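Long-range contact in glutathione peroxidase (Schistosoma mansoni, PDB 2V1M), which catalyses the reduction of hydrogen peroxide by glutathione, giving glutathione disulfide and water: residues A[46-57]-A[90-100]. Residues are numbered along the deposited sequence; the frame is centred on the assembly and turned at random. Where two conformers were deposited one is given.
Sequences TDKNYRQLQEMH and VTEKYGVQFDM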
ATOM      1  N   THR A  46     -10.536  -2.864  -9.183  1.00  3.12           N
ATOM      2  CA  THR A  46     -10.694  -2.988  -7.733  1.00  3.25           C
ATOM      3  C   THR A  46     -10.786  -4.445  -7.328  1.00  3.14           C
ATOM      4  O   THR A  46     -10.102  -4.901  -6.390  1.00  3.09           O
ATOM      5  CB  THR A  46     -11.921  -2.169  -7.277  1.00  3.73           C
ATOM      6  OG1 THR A  46     -11.669  -0.769  -7.483  1.00  3.39           O
ATOM      7  CG2 THR A  46     -12.245  -2.455  -5.800  1.00  3.60           C
ATOM      8  N   ASP A  47     -11.680  -5.193  -7.978  1.00  3.69           N
ATOM      9  CA  ASP A  47     -11.869  -6.603  -7.593  1.00  4.17           C
ATOM     10  C   ASP A  47     -10.589  -7.406  -7.711  1.00  3.69           C
ATOM     11  O   ASP A  47     -10.205  -8.112  -6.767  1.00  3.73           O
ATOM     12  CB  ASP A  47     -12.969  -7.263  -8.452  1.00  5.50           C
ATOM     13  CG  ASP A  47     -14.372  -6.770  -8.154  0.80  6.32           C
ATOM     14  OD1 ASP A  47     -14.669  -6.181  -7.087  1.00  8.19           O
ATOM     15  OD2 ASP A  47     -15.217  -6.996  -9.061  0.80  9.63           O
ATOM     16  N   LYS A  48      -9.919  -7.332  -8.859  1.00  3.75           N
ATOM     17  CA  LYS A  48      -8.748  -8.189  -9.053  1.00  4.36           C
ATOM     18  C   LYS A  48      -7.627  -7.836  -8.071  1.00  3.06           C
ATOM     19  O   LYS A  48      -6.949  -8.722  -7.536  1.00  4.06           O
ATOM     20  CB  LYS A  48      -8.284  -8.228 -10.500  1.00  6.28           C
ATOM     21  CG  LYS A  48      -7.727  -7.003 -11.120  0.50  5.52           C
ATOM     22  CD  LYS A  48      -7.526  -7.324 -12.610  0.50  6.97           C
ATOM     23  CE  LYS A  48      -7.137  -6.098 -13.365  0.50  6.26           C
ATOM     24  NZ  LYS A  48      -6.949  -6.404 -14.809  0.50  7.10           N
ATOM     25  N   ASN A  49      -7.439  -6.525  -7.845  1.00  3.05           N
ATOM     26  CA  ASN A  49      -6.376  -6.131  -6.888  1.00  3.14           C
ATOM     27  C   ASN A  49      -6.706  -6.617  -5.477  1.00  2.99           C
ATOM     28  O   ASN A  49      -5.847  -7.223  -4.815  1.00  3.13           O
ATOM     29  CB  ASN A  49      -6.122  -4.627  -6.893  1.00  2.97           C
ATOM     30  CG  ASN A  49      -5.194  -4.234  -8.009  1.00  3.46           C
ATOM     31  OD1 ASN A  49      -3.965  -4.236  -7.836  1.00  4.05           O
ATOM     32  ND2 ASN A  49      -5.761  -3.887  -9.155  1.00  5.06           N
ATOM     33  N   TYR A  50      -7.920  -6.320  -4.979  1.00  2.98           N
ATOM     34  CA  TYR A  50      -8.245  -6.757  -3.610  1.00  3.12           C
ATOM     35  C   TYR A  50      -8.229  -8.278  -3.478  1.00  3.28           C
ATOM     36  O   TYR A  50      -7.752  -8.804  -2.479  1.00  3.35           O
ATOM     37  CB  TYR A  50      -9.604  -6.198  -3.199  1.00  3.08           C
ATOM     38  CG  TYR A  50      -9.481  -4.832  -2.541  1.00  3.16           C
ATOM     39  CD1 TYR A  50      -9.109  -4.678  -1.197  1.00  3.24           C
ATOM     40  CD2 TYR A  50      -9.749  -3.677  -3.295  1.00  3.65           C
ATOM     41  CE1 TYR A  50      -8.996  -3.406  -0.635  1.00  3.25           C
ATOM     42  CE2 TYR A  50      -9.618  -2.388  -2.740  1.00  3.78           C
ATOM     43  CZ  TYR A  50      -9.240  -2.263  -1.408  1.00  3.10           C
ATOM     44  OH  TYR A  50      -9.106  -1.002  -0.907  1.00  3.41           O
ATOM     45  N   ARG A  51      -8.754  -9.010  -4.467  1.00  3.40           N
ATOM     46  CA  ARG A  51      -8.772 -10.479  -4.372  1.00  3.44           C
ATOM     47  C   ARG A  51      -7.340 -10.998  -4.295  1.00  3.12           C
ATOM     48  O   ARG A  51      -7.019 -11.851  -3.446  1.00  3.18           O
ATOM     49  CB  ARG A  51      -9.492 -11.116  -5.567  1.00  4.36           C
ATOM     50  CG  ARG A  51     -10.970 -10.866  -5.678  1.00  7.16           C
ATOM     51  CD  ARG A  51     -11.815 -11.759  -4.829  0.80  8.28           C
ATOM     52  NE  ARG A  51     -13.220 -11.454  -5.081  1.00  9.46           N
ATOM     53  CZ  ARG A  51     -14.174 -11.447  -4.177  1.00  8.12           C
ATOM     54  NH1 ARG A  51     -13.909 -11.808  -2.910  1.00  6.55           N
ATOM     55  NH2 ARG A  51     -15.393 -11.086  -4.580  0.80  6.05           N
ATOM     56  N   GLN A  52      -6.474 -10.534  -5.192  1.00  2.92           N
ATOM     57  CA  GLN A  52      -5.109 -11.054  -5.196  1.00  3.33           C
ATOM     58  C   GLN A  52      -4.361 -10.624  -3.921  1.00  2.92           C
ATOM     59  O   GLN A  52      -3.569 -11.413  -3.395  1.00  3.28           O
ATOM     60  CB  GLN A  52      -4.348 -10.610  -6.426  1.00  3.39           C
ATOM     61  CG  GLN A  52      -4.898 -11.267  -7.701  1.00  4.16           C
ATOM     62  CD  GLN A  52      -4.018 -11.056  -8.916  1.00  5.17           C
ATOM     63  OE1 GLN A  52      -2.918 -10.518  -8.843  1.00  4.78           O
ATOM     64  NE2 GLN A  52      -4.494 -11.510 -10.054  0.80  9.40           N
ATOM     65  N   LEU A  53      -4.550  -9.377  -3.481  1.00  2.89           N
ATOM     66  CA  LEU A  53      -3.890  -8.954  -2.238  1.00  3.22           C
ATOM     67  C   LEU A  53      -4.310  -9.806  -1.044  1.00  3.00           C
ATOM     68  O   LEU A  53      -3.494 -10.140  -0.187  1.00  3.22           O
ATOM     69  CB  LEU A  53      -4.106  -7.461  -1.971  1.00  3.22           C
ATOM     70  CG  LEU A  53      -3.423  -6.539  -2.980  1.00  3.51           C
ATOM     71  CD1 LEU A  53      -3.991  -5.113  -2.801  1.00  4.55           C
ATOM     72  CD2 LEU A  53      -1.897  -6.515  -2.737  1.00  3.99           C
ATOM     73  N   GLN A  54      -5.608 -10.114  -0.944  1.00  3.02           N
ATOM     74  CA  GLN A  54      -6.071 -10.939   0.184  1.00  2.90           C
ATOM     75  C   GLN A  54      -5.488 -12.362   0.098  1.00  3.21           C
ATOM     76  O   GLN A  54      -5.129 -12.949   1.141  1.00  3.23           O
ATOM     77  CB  GLN A  54      -7.607 -10.944   0.230  1.00  3.23           C
ATOM     78  CG  GLN A  54      -8.164 -11.883   1.280  1.00  3.02           C
ATOM     79  CD  GLN A  54      -7.658 -11.688   2.668  1.00  3.25           C
ATOM     80  OE1 GLN A  54      -7.212 -10.583   3.061  1.00  3.04           O
ATOM     81  NE2 GLN A  54      -7.713 -12.785   3.460  1.00  2.91           N
ATOM     82  N   GLU A  55      -5.403 -12.920  -1.109  1.00  3.21           N
ATOM     83  CA  GLU A  55      -4.746 -14.223  -1.280  0.80  3.47           C
ATOM     84  C   GLU A  55      -3.266 -14.149  -0.895  1.00  3.31           C
ATOM     85  O   GLU A  55      -2.722 -15.079  -0.275  1.00  4.01           O
ATOM     86  CB  GLU A  55      -4.920 -14.721  -2.719  0.80  4.75           C
ATOM     87  CG  GLU A  55      -6.339 -15.144  -3.065  0.80  8.75           C
ATOM     88  CD  GLU A  55      -6.829 -14.773  -4.490  0.80  8.74           C
ATOM     89  OE1 GLU A  55      -6.013 -14.472  -5.382  0.80  9.83           O
ATOM     90  OE2 GLU A  55      -8.068 -14.774  -4.733  0.80  9.02           O
ATOM     91  N   MET A  56      -2.592 -13.084  -1.299  1.00  3.25           N
ATOM     92  CA  MET A  56      -1.183 -12.991  -0.955  0.50  3.57           C
ATOM     93  C   MET A  56      -0.958 -12.774   0.530  1.00  3.36           C
ATOM     94  O   MET A  56      -0.030 -13.367   1.087  1.00  3.61           O
ATOM     95  CB  MET A  56      -0.511 -11.900  -1.752  0.50  3.14           C
ATOM     96  CG  MET A  56      -0.452 -12.198  -3.228  0.50  2.85           C
ATOM     97  SD  MET A  56       0.071 -10.799  -4.242  0.50  4.05           S
ATOM     98  CE  MET A  56       1.786 -10.678  -3.722  0.50  4.57           C
ATOM     99  N   HIS A  57      -1.810 -11.969   1.165  1.00  3.25           N
ATOM    100  CA  HIS A  57      -1.773 -11.849   2.625  1.00  3.39           C
ATOM    101  C   HIS A  57      -1.886 -13.240   3.254  1.00  3.19           C
ATOM    102  O   HIS A  57      -1.121 -13.622   4.139  1.00  3.37           O
ATOM    103  CB  HIS A  57      -2.944 -11.002   3.095  1.00  3.55           C
ATOM    104  CG  HIS A  57      -3.121 -11.046   4.573  1.00  3.95           C
ATOM    105  ND1 HIS A  57      -2.425 -10.203   5.422  1.00  4.47           N
ATOM    106  CD2 HIS A  57      -3.905 -11.850   5.343  1.00  4.30           C
ATOM    107  CE1 HIS A  57      -2.804 -10.500   6.655  1.00  4.71           C
ATOM    108  NE2 HIS A  57      -3.676 -11.496   6.639  1.00  4.59           N
ATOM    109  N   VAL A  90     -14.869  -3.406   1.709  1.00  4.11           N
ATOM    110  CA  VAL A  90     -13.763  -4.320   1.391  1.00  4.53           C
ATOM    111  C   VAL A  90     -13.782  -5.549   2.318  1.00  4.11           C
ATOM    112  O   VAL A  90     -13.388  -6.655   1.914  1.00  4.54           O
ATOM    113  CB  VAL A  90     -12.391  -3.626   1.395  1.00  4.83           C
ATOM    114  CG1 VAL A  90     -12.390  -2.437   0.424  1.00  5.71           C
ATOM    115  CG2 VAL A  90     -11.912  -3.236   2.804  1.00  4.92           C
ATOM    116  N   THR A  91     -14.204  -5.371   3.566  1.00  4.39           N
ATOM    117  CA  THR A  91     -14.250  -6.508   4.483  0.80  4.79           C
ATOM    118  C   THR A  91     -15.357  -7.459   4.080  1.00  4.00           C
ATOM    119  O   THR A  91     -15.127  -8.683   4.067  1.00  4.65           O
ATOM    120  CB  THR A  91     -14.331  -6.071   5.939  0.80  6.24           C
ATOM    121  OG1 THR A  91     -15.506  -5.364   6.195  0.80  9.51           O
ATOM    122  CG2 THR A  91     -13.258  -5.196   6.309  0.80  8.49           C
ATOM    123  N   GLU A  92     -16.545  -6.956   3.760  1.00  4.37           N
ATOM    124  CA  GLU A  92     -17.639  -7.829   3.403  1.00  4.72           C
ATOM    125  C   GLU A  92     -17.461  -8.460   2.036  1.00  4.28           C
ATOM    126  O   GLU A  92     -17.883  -9.628   1.849  1.00  5.73           O
ATOM    127  CB  GLU A  92     -18.979  -7.099   3.526  1.00  5.59           C
ATOM    128  CG  GLU A  92     -19.275  -6.740   4.998  1.00  7.17           C
ATOM    129  CD  GLU A  92     -20.660  -6.213   5.251  1.00  9.37           C
ATOM    130  OE1 GLU A  92     -21.434  -6.039   4.305  1.00 11.75           O
ATOM    131  OE2 GLU A  92     -20.959  -5.958   6.430  1.00 12.05           O
ATOM    132  N   LYS A  93     -16.879  -7.745   1.078  1.00  3.72           N
ATOM    133  CA  LYS A  93     -16.780  -8.286  -0.269  1.00  3.93           C
ATOM    134  C   LYS A  93     -15.583  -9.206  -0.431  1.00  3.47           C
ATOM    135  O   LYS A  93     -15.654 -10.217  -1.133  1.00  4.45           O
ATOM    136  CB  LYS A  93     -16.746  -7.188  -1.336  1.00  4.56           C
ATOM    137  CG  LYS A  93     -16.875  -7.723  -2.753  1.00  5.17           C
ATOM    138  CD  LYS A  93     -17.068  -6.644  -3.803  1.00  6.43           C
ATOM    139  CE  LYS A  93     -17.236  -7.338  -5.161  1.00  9.16           C
ATOM    140  NZ  LYS A  93     -17.461  -6.344  -6.256  1.00 11.28           N
ATOM    141  N   TYR A  94     -14.448  -8.834   0.170  1.00  3.42           N
ATOM    142  CA  TYR A  94     -13.193  -9.555  -0.092  1.00  4.17           C
ATOM    143  C   TYR A  94     -12.657 -10.262   1.143  1.00  3.75           C
ATOM    144  O   TYR A  94     -11.691 -11.032   1.049  1.00  4.73           O
ATOM    145  CB  TYR A  94     -12.114  -8.608  -0.631  1.00  4.57           C
ATOM    146  CG  TYR A  94     -12.581  -7.759  -1.781  1.00  4.07           C
ATOM    147  CD1 TYR A  94     -12.903  -8.303  -3.008  1.00  4.63           C
ATOM    148  CD2 TYR A  94     -12.647  -6.370  -1.626  1.00  5.47           C
ATOM    149  CE1 TYR A  94     -13.346  -7.480  -4.060  1.00  5.50           C
ATOM    150  CE2 TYR A  94     -13.057  -5.543  -2.636  1.00  5.52           C
ATOM    151  CZ  TYR A  94     -13.415  -6.087  -3.839  1.00  5.16           C
ATOM    152  OH  TYR A  94     -13.795  -5.218  -4.829  1.00  6.70           O
ATOM    153  N   GLY A  95     -13.206  -9.979   2.316  1.00  3.47           N
ATOM    154  CA  GLY A  95     -12.649 -10.543   3.545  1.00  3.98           C
ATOM    155  C   GLY A  95     -11.220 -10.049   3.824  1.00  2.98           C
ATOM    156  O   GLY A  95     -10.393 -10.793   4.350  1.00  3.36           O
ATOM    157  N   VAL A  96     -10.963  -8.760   3.529  1.00  3.24           N
ATOM    158  CA  VAL A  96      -9.640  -8.212   3.734  1.00  3.20           C
ATOM    159  C   VAL A  96      -9.172  -8.415   5.186  1.00  3.21           C
ATOM    160  O   VAL A  96      -9.849  -7.961   6.133  1.00  3.62           O
ATOM    161  CB  VAL A  96      -9.633  -6.708   3.420  1.00  3.33           C
ATOM    162  CG1 VAL A  96      -8.346  -6.044   3.899  1.00  4.34           C
ATOM    163  CG2 VAL A  96      -9.821  -6.503   1.916  1.00  4.46           C
ATOM    164  N   GLN A  97      -7.991  -9.030   5.314  1.00  2.93           N
ATOM    165  CA  GLN A  97      -7.362  -9.226   6.636  1.00  2.97           C
ATOM    166  C   GLN A  97      -6.089  -8.432   6.794  1.00  3.26           C
ATOM    167  O   GLN A  97      -5.534  -8.394   7.902  1.00  4.87           O
ATOM    168  CB  GLN A  97      -7.088 -10.705   6.880  1.00  3.04           C
ATOM    169  CG  GLN A  97      -8.341 -11.521   7.028  1.00  3.36           C
ATOM    170  CD  GLN A  97      -7.989 -12.973   7.145  1.00  3.19           C
ATOM    171  OE1 GLN A  97      -7.414 -13.559   6.225  1.00  4.10           O
ATOM    172  NE2 GLN A  97      -8.245 -13.571   8.315  1.00  4.08           N
ATOM    173  N   PHE A  98      -5.575  -7.830   5.716  1.00  3.14           N
ATOM    174  CA  PHE A  98      -4.402  -6.986   5.788  1.00  3.27           C
ATOM    175  C   PHE A  98      -4.795  -5.581   6.309  1.00  3.32           C
ATOM    176  O   PHE A  98      -5.958  -5.344   6.685  1.00  4.20           O
ATOM    177  CB  PHE A  98      -3.662  -6.935   4.446  1.00  3.36           C
ATOM    178  CG  PHE A  98      -4.517  -6.564   3.255  1.00  3.25           C
ATOM    179  CD1 PHE A  98      -5.159  -7.551   2.488  1.00  3.50           C
ATOM    180  CD2 PHE A  98      -4.717  -5.215   2.915  1.00  3.86           C
ATOM    181  CE1 PHE A  98      -5.957  -7.195   1.405  1.00  3.95           C
ATOM    182  CE2 PHE A  98      -5.537  -4.863   1.842  1.00  4.19           C
ATOM    183  CZ  PHE A  98      -6.180  -5.855   1.091  1.00  3.82           C
ATOM    184  N   ASP A  99      -3.811  -4.683   6.427  1.00  3.19           N
ATOM    185  CA  ASP A  99      -4.017  -3.433   7.142  1.00  3.00           C
ATOM    186  C   ASP A  99      -4.569  -2.360   6.212  1.00  2.75           C
ATOM    187  O   ASP A  99      -3.964  -2.015   5.198  1.00  3.53           O
ATOM    188  CB  ASP A  99      -2.714  -3.012   7.809  1.00  3.64           C
ATOM    189  CG  ASP A  99      -2.320  -3.939   8.948  1.00  4.47           C
ATOM    190  OD1 ASP A  99      -3.203  -4.605   9.524  1.00  6.39           O
ATOM    191  OD2 ASP A  99      -1.114  -3.959   9.276  1.00  6.05           O
ATOM    192  N   MET A 100      -5.702  -1.786   6.619  1.00  3.00           N
ATOM    193  CA  MET A 100      -6.393  -0.699   5.939  1.00  2.91           C
ATOM    194  C   MET A 100      -6.186   0.606   6.676  1.00  3.02           C
ATOM    195  O   MET A 100      -6.215   0.662   7.922  1.00  3.40           O
ATOM    196  CB  MET A 100      -7.905  -0.985   5.893  1.00  2.94           C
ATOM    197  CG  MET A 100      -8.324  -2.219   5.062  1.00  3.02           C
ATOM    198  SD  MET A 100      -7.983  -2.082   3.292  1.00  3.40           S
ATOM    199  CE  MET A 100      -8.856  -0.581   2.856  1.00  4.88           C
TER
HETATM  200  O   HOH W   1     -11.497 -12.400  -1.334  1.00  6.36           O
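Tyr-94, at the C-terminal end of helix 83-94, lies as a knob among Thr-46, Asp-47, Tyr-50 and Arg-51 of helix 46-60. Tyr-50 CB makes a CH-pi contact over one face, 3.5 Å from the centroid of the Tyr-94 ring; the two rings run nearly parallel (4°) but offset, with little overlap. The Tyr-50 ring carries Val-90 CG1 over a face and meets the edge of the Phe-98 ring, whose own face is covered by Val-96 CG1.

Asp-47 OD1 accepts twice: Tyr-94 OH donates to its anti lone pair at 2.6 Å, while Lys-93 NZ forms a salt bridge to OD1 at 2.9 Å on the syn side, 22° out of the carboxylate plane. The Arg-51 guanidinium turns a face to the CD1 edge of the Tyr-94 ring; NH1 donates hydrogen bonds to Lys-93 O and to a water that in turn donates to Tyr-94 O. Bent at chi2 (54°), Gln-54 makes two hydrogen bonds: OE1 accepts from Gln-97 N (2.8 Å), which comes from above the carbonyl plane, and NE2 donates to Gln-97 OE1 (2.9 Å), in the Gln-54 amide plane. One face of the His-57 ring covers the Gln-97/Phe-98 peptide.

In this thioredoxin-like fold, the contact ties the helix following oxidised Cys-43 to the end of helix 83-94 and the segment entering edge strand 99-100. Two donors on Asp-47 OD1 fix the Tyr-94 hydroxyl, Lys-93 probably stabilises the carboxylate's charge, and Gln-97 sets the Gln-54 amide flip.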